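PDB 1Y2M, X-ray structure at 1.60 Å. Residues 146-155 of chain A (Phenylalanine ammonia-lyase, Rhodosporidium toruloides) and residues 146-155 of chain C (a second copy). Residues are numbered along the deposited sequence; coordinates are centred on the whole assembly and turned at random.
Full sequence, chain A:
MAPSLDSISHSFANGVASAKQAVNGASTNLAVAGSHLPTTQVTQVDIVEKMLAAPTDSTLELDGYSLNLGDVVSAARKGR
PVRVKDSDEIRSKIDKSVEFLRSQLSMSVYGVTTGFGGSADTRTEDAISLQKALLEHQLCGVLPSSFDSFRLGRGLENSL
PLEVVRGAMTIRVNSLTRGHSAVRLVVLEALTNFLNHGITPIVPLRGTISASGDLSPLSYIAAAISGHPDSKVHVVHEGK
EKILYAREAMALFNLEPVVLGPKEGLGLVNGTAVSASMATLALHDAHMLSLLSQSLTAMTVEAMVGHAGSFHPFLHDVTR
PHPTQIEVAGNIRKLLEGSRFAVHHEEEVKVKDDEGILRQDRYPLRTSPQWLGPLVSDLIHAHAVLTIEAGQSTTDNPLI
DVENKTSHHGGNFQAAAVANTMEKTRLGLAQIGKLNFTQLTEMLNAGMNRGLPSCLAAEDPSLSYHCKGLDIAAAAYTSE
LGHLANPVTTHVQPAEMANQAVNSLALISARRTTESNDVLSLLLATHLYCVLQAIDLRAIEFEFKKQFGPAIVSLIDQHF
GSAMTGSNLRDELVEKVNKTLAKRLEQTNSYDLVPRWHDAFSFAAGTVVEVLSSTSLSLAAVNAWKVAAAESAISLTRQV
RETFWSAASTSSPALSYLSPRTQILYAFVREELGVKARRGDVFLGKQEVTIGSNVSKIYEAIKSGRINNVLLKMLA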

# COMPACT_ATOMS: atom_id res chain seq x y z
N SER A 146 21.42 -27.45 -9.15
CA SER A 146 21.49 -28.90 -9.21
C SER A 146 20.18 -29.47 -8.79
O SER A 146 19.39 -28.82 -8.13
CB SER A 146 22.55 -29.38 -8.21
OG SER A 146 22.49 -30.77 -7.97
N PHE A 147 19.95 -30.74 -9.12
CA PHE A 147 18.84 -31.46 -8.54
C PHE A 147 19.06 -31.77 -7.05
O PHE A 147 18.12 -32.19 -6.36
CB PHE A 147 18.60 -32.79 -9.26
CG PHE A 147 17.92 -32.63 -10.57
CD1 PHE A 147 16.64 -32.11 -10.63
CD2 PHE A 147 18.55 -33.00 -11.74
CE1 PHE A 147 15.99 -31.97 -11.83
CE2 PHE A 147 17.90 -32.85 -12.96
CZ PHE A 147 16.62 -32.34 -13.00
N ASP A 148 20.28 -31.61 -6.56
CA ASP A 148 20.55 -31.91 -5.17
C ASP A 148 19.72 -31.06 -4.24
O ASP A 148 19.51 -31.45 -3.11
CB ASP A 148 22.02 -31.66 -4.82
CG ASP A 148 22.96 -32.64 -5.50
OD1 ASP A 148 22.51 -33.50 -6.30
OD2 ASP A 148 24.17 -32.54 -5.21
N SER A 149 19.26 -29.90 -4.68
CA SER A 149 18.45 -29.03 -3.81
C SER A 149 16.96 -29.41 -3.77
O SER A 149 16.23 -28.96 -2.88
CB SER A 149 18.57 -27.57 -4.22
OG SER A 149 18.30 -27.44 -5.60
N PHE A 150 16.51 -30.24 -4.73
CA PHE A 150 15.09 -30.57 -4.82
C PHE A 150 14.69 -31.47 -3.67
O PHE A 150 15.47 -32.30 -3.21
CB PHE A 150 14.71 -31.29 -6.14
CG PHE A 150 14.71 -30.40 -7.37
CD1 PHE A 150 15.69 -29.44 -7.57
CD2 PHE A 150 13.74 -30.56 -8.34
CE1 PHE A 150 15.68 -28.63 -8.72
CE2 PHE A 150 13.74 -29.77 -9.49
CZ PHE A 150 14.70 -28.82 -9.68
N ARG A 151 13.46 -31.30 -3.24
CA ARG A 151 12.86 -32.07 -2.17
C ARG A 151 11.47 -32.42 -2.63
O ARG A 151 10.95 -31.85 -3.60
CB ARG A 151 12.83 -31.29 -0.87
CG ARG A 151 14.18 -30.94 -0.33
CD ARG A 151 14.94 -32.18 0.14
NE ARG A 151 16.19 -31.73 0.76
CZ ARG A 151 17.35 -31.53 0.13
NH1 ARG A 151 17.47 -31.75 -1.18
NH2 ARG A 151 18.41 -31.10 0.81
N LEU A 152 10.88 -33.42 -2.00
CA LEU A 152 9.49 -33.77 -2.25
C LEU A 152 8.58 -32.52 -2.26
O LEU A 152 8.56 -31.73 -1.31
CB LEU A 152 9.03 -34.82 -1.21
CG LEU A 152 7.61 -35.34 -1.32
CD1 LEU A 152 7.39 -35.92 -2.71
CD2 LEU A 152 7.36 -36.41 -0.26
N GLY A 153 7.88 -32.34 -3.38
CA GLY A 153 6.94 -31.26 -3.55
C GLY A 153 7.58 -29.88 -3.71
O GLY A 153 6.86 -28.88 -3.69
N ARG A 154 8.91 -29.81 -3.89
CA ARG A 154 9.60 -28.53 -3.93
C ARG A 154 10.74 -28.57 -4.93
O ARG A 154 11.13 -29.64 -5.38
CB ARG A 154 10.22 -28.17 -2.55
CG ARG A 154 9.35 -28.33 -1.33
CD ARG A 154 8.45 -27.20 -1.10
NE ARG A 154 7.79 -27.25 0.19
CZ ARG A 154 6.98 -26.31 0.64
NH1 ARG A 154 6.73 -25.24 -0.10
NH2 ARG A 154 6.39 -26.43 1.82
N GLY A 155 11.27 -27.39 -5.27
CA GLY A 155 12.52 -27.30 -6.01
C GLY A 155 12.56 -26.31 -7.15
O GLY A 155 13.65 -25.82 -7.48
N SER C 146 -3.89 -35.56 -3.31
CA SER C 146 -3.15 -36.76 -3.73
C SER C 146 -1.77 -36.41 -4.21
O SER C 146 -1.51 -35.30 -4.63
CB SER C 146 -3.81 -37.41 -4.97
OG SER C 146 -5.18 -37.63 -4.77
N PHE C 147 -0.90 -37.42 -4.24
CA PHE C 147 0.37 -37.29 -4.97
C PHE C 147 0.19 -37.14 -6.48
O PHE C 147 1.15 -36.80 -7.16
CB PHE C 147 1.27 -38.49 -4.73
CG PHE C 147 1.98 -38.47 -3.43
CD1 PHE C 147 2.63 -37.32 -2.99
CD2 PHE C 147 2.04 -39.61 -2.64
CE1 PHE C 147 3.31 -37.31 -1.79
CE2 PHE C 147 2.73 -39.61 -1.43
CZ PHE C 147 3.37 -38.45 -1.01
N ASP C 148 -1.00 -37.42 -7.01
CA ASP C 148 -1.24 -37.32 -8.45
C ASP C 148 -1.02 -35.91 -8.97
O ASP C 148 -0.78 -35.75 -10.15
CB ASP C 148 -2.67 -37.74 -8.81
CG ASP C 148 -2.95 -39.20 -8.47
OD1 ASP C 148 -1.98 -39.97 -8.27
OD2 ASP C 148 -4.14 -39.58 -8.40
N SER C 149 -1.08 -34.91 -8.09
CA SER C 149 -0.90 -33.51 -8.50
C SER C 149 0.56 -33.04 -8.47
O SER C 149 0.90 -31.99 -9.06
CB SER C 149 -1.76 -32.58 -7.61
OG SER C 149 -1.46 -32.77 -6.22
N PHE C 150 1.43 -33.82 -7.82
CA PHE C 150 2.85 -33.46 -7.69
C PHE C 150 3.54 -33.57 -9.03
O PHE C 150 3.31 -34.50 -9.78
CB PHE C 150 3.60 -34.33 -6.69
CG PHE C 150 3.31 -34.02 -5.24
CD1 PHE C 150 2.01 -33.87 -4.77
CD2 PHE C 150 4.33 -33.93 -4.33
CE1 PHE C 150 1.76 -33.64 -3.45
CE2 PHE C 150 4.08 -33.69 -3.01
CZ PHE C 150 2.78 -33.54 -2.56
N ARG C 151 4.39 -32.60 -9.31
CA ARG C 151 5.21 -32.65 -10.50
C ARG C 151 6.66 -32.40 -10.07
O ARG C 151 6.95 -32.07 -8.91
CB ARG C 151 4.75 -31.57 -11.47
CG ARG C 151 3.34 -31.73 -11.98
CD ARG C 151 3.22 -32.83 -13.01
NE ARG C 151 1.85 -32.91 -13.56
CZ ARG C 151 0.82 -33.51 -12.96
NH1 ARG C 151 0.96 -34.15 -11.80
NH2 ARG C 151 -0.37 -33.51 -13.56
N LEU C 152 7.56 -32.49 -11.02
CA LEU C 152 8.94 -32.29 -10.70
C LEU C 152 9.10 -30.86 -10.15
O LEU C 152 8.67 -29.91 -10.78
CB LEU C 152 9.76 -32.52 -11.96
CG LEU C 152 11.26 -32.24 -11.87
CD1 LEU C 152 11.93 -33.20 -10.92
CD2 LEU C 152 11.85 -32.40 -13.24
N GLY C 153 9.68 -30.72 -8.95
CA GLY C 153 9.98 -29.42 -8.40
C GLY C 153 8.78 -28.67 -7.87
O GLY C 153 8.93 -27.50 -7.50
N ARG C 154 7.62 -29.33 -7.80
CA ARG C 154 6.38 -28.70 -7.39
C ARG C 154 5.53 -29.68 -6.57
O ARG C 154 5.77 -30.87 -6.60
CB ARG C 154 5.55 -28.29 -8.61
CG ARG C 154 6.25 -27.52 -9.72
CD ARG C 154 6.41 -26.11 -9.39
NE ARG C 154 6.92 -25.38 -10.54
CZ ARG C 154 7.15 -24.07 -10.55
NH1 ARG C 154 6.89 -23.34 -9.49
NH2 ARG C 154 7.61 -23.49 -11.65
N GLY C 155 4.55 -29.14 -5.82
CA GLY C 155 3.46 -29.95 -5.28
C GLY C 155 3.07 -29.63 -3.86
O GLY C 155 1.92 -29.93 -3.46
O HOH W 1 7.75 -33.15 -6.23
O HOH W 2 10.55 -32.19 -6.64

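The two stretches meet directly through the same six residues in each chain, Phe147, Phe150 and Leu152 to Gly155, and the contact is close to symmetric: nearly every distance in one direction has a counterpart within about 0.1 Å in the other. Together the stretches bury 381 Å², and the largest shares belong to Gly153, Leu152 and Phe150 of each chain.

Gly153 lies at the centre. Gly153(A) loses 63 Å² and Gly153(C) 61 Å² to the opposing stretch, more than any residue with a side chain. The backbones approach so closely here that the CA atoms of Gly153(A) and Gly155(C) are 4.1 Å apart, as are those of Gly155(A) and Gly153(C). Each Gly153 occupies the third position of a type II turn running from Arg151 to Arg154, closed by Arg154(A) N to Arg151(A) O at 2.9 Å and by Arg154(C) N to Arg151(C) O at 3.0 Å. Its phi, 72° in chain A and 76° in chain C, by itself favours glycine, and the packing adds a second reason: an ideal CB on Gly153(A) would lie 3.2 Å from Phe150(C) CE2, and one on Gly153(C) would lie 3.3 Å from Phe150(A) CE2.

No direct hydrogen bond crosses between the stretches. Gly153(A) O and Gly155(C) N are 3.2 Å apart, as are Gly155(A) N and Gly153(C) O, but the angles are poor in both pairs. The CA of Gly153, with no side chain in the way, makes CA-H...O contacts instead: Gly153(A) CA to Arg154(C) O is 3.3 Å with 152° at the hydrogen, and Gly153(C) CA to Arg154(A) O is 3.2 Å with 155°. Water completes the polar link. Water 1 accepts from Gly153(A) N at 3.0 Å and can donate to Arg151(C) O at 3.0 Å. Water 2 accepts from Gly153(C) N at 2.9 Å and lies 2.9 Å from Arg154(A) O, to which it can donate.

Leu152 and Phe150 supply the apolar part. Leu152(A) has 43 Å² covered by the other stretch and Leu152(C) 39 Å²; its CA-to-CB bond points sideways, but chi1 t and chi2 p bring the end nearer. Leu152(A) CD1 lies 4.0 Å from Phe150(C) CD2 and 4.4 Å from Phe147(C) CE1, so one methyl touches two rings; in return Leu152(C) CD1 is 4.1 Å from Phe150(A) CD2 and 4.3 Å from Phe147(A) CE1. Phe150 points toward the partner with chi1 m, and its flat ring also approaches the bare glycine: Phe150(C) CE2 to Gly153(A) CA is 3.8 Å, and Phe150(A) CE2 to Gly153(C) CA is 3.9 Å.

Gly155 leaves room for that ring within its own chain, since an ideal CB would come within 2.6 Å of CG of Phe150 in either copy. Arg151 points away from the contact, its guanidinium turned back on its own chain: Arg151(A) NH1 donates to Asp148(A) O at 2.8 Å, and Arg151(C) NH1 to Asp148(C) O at 2.9 Å.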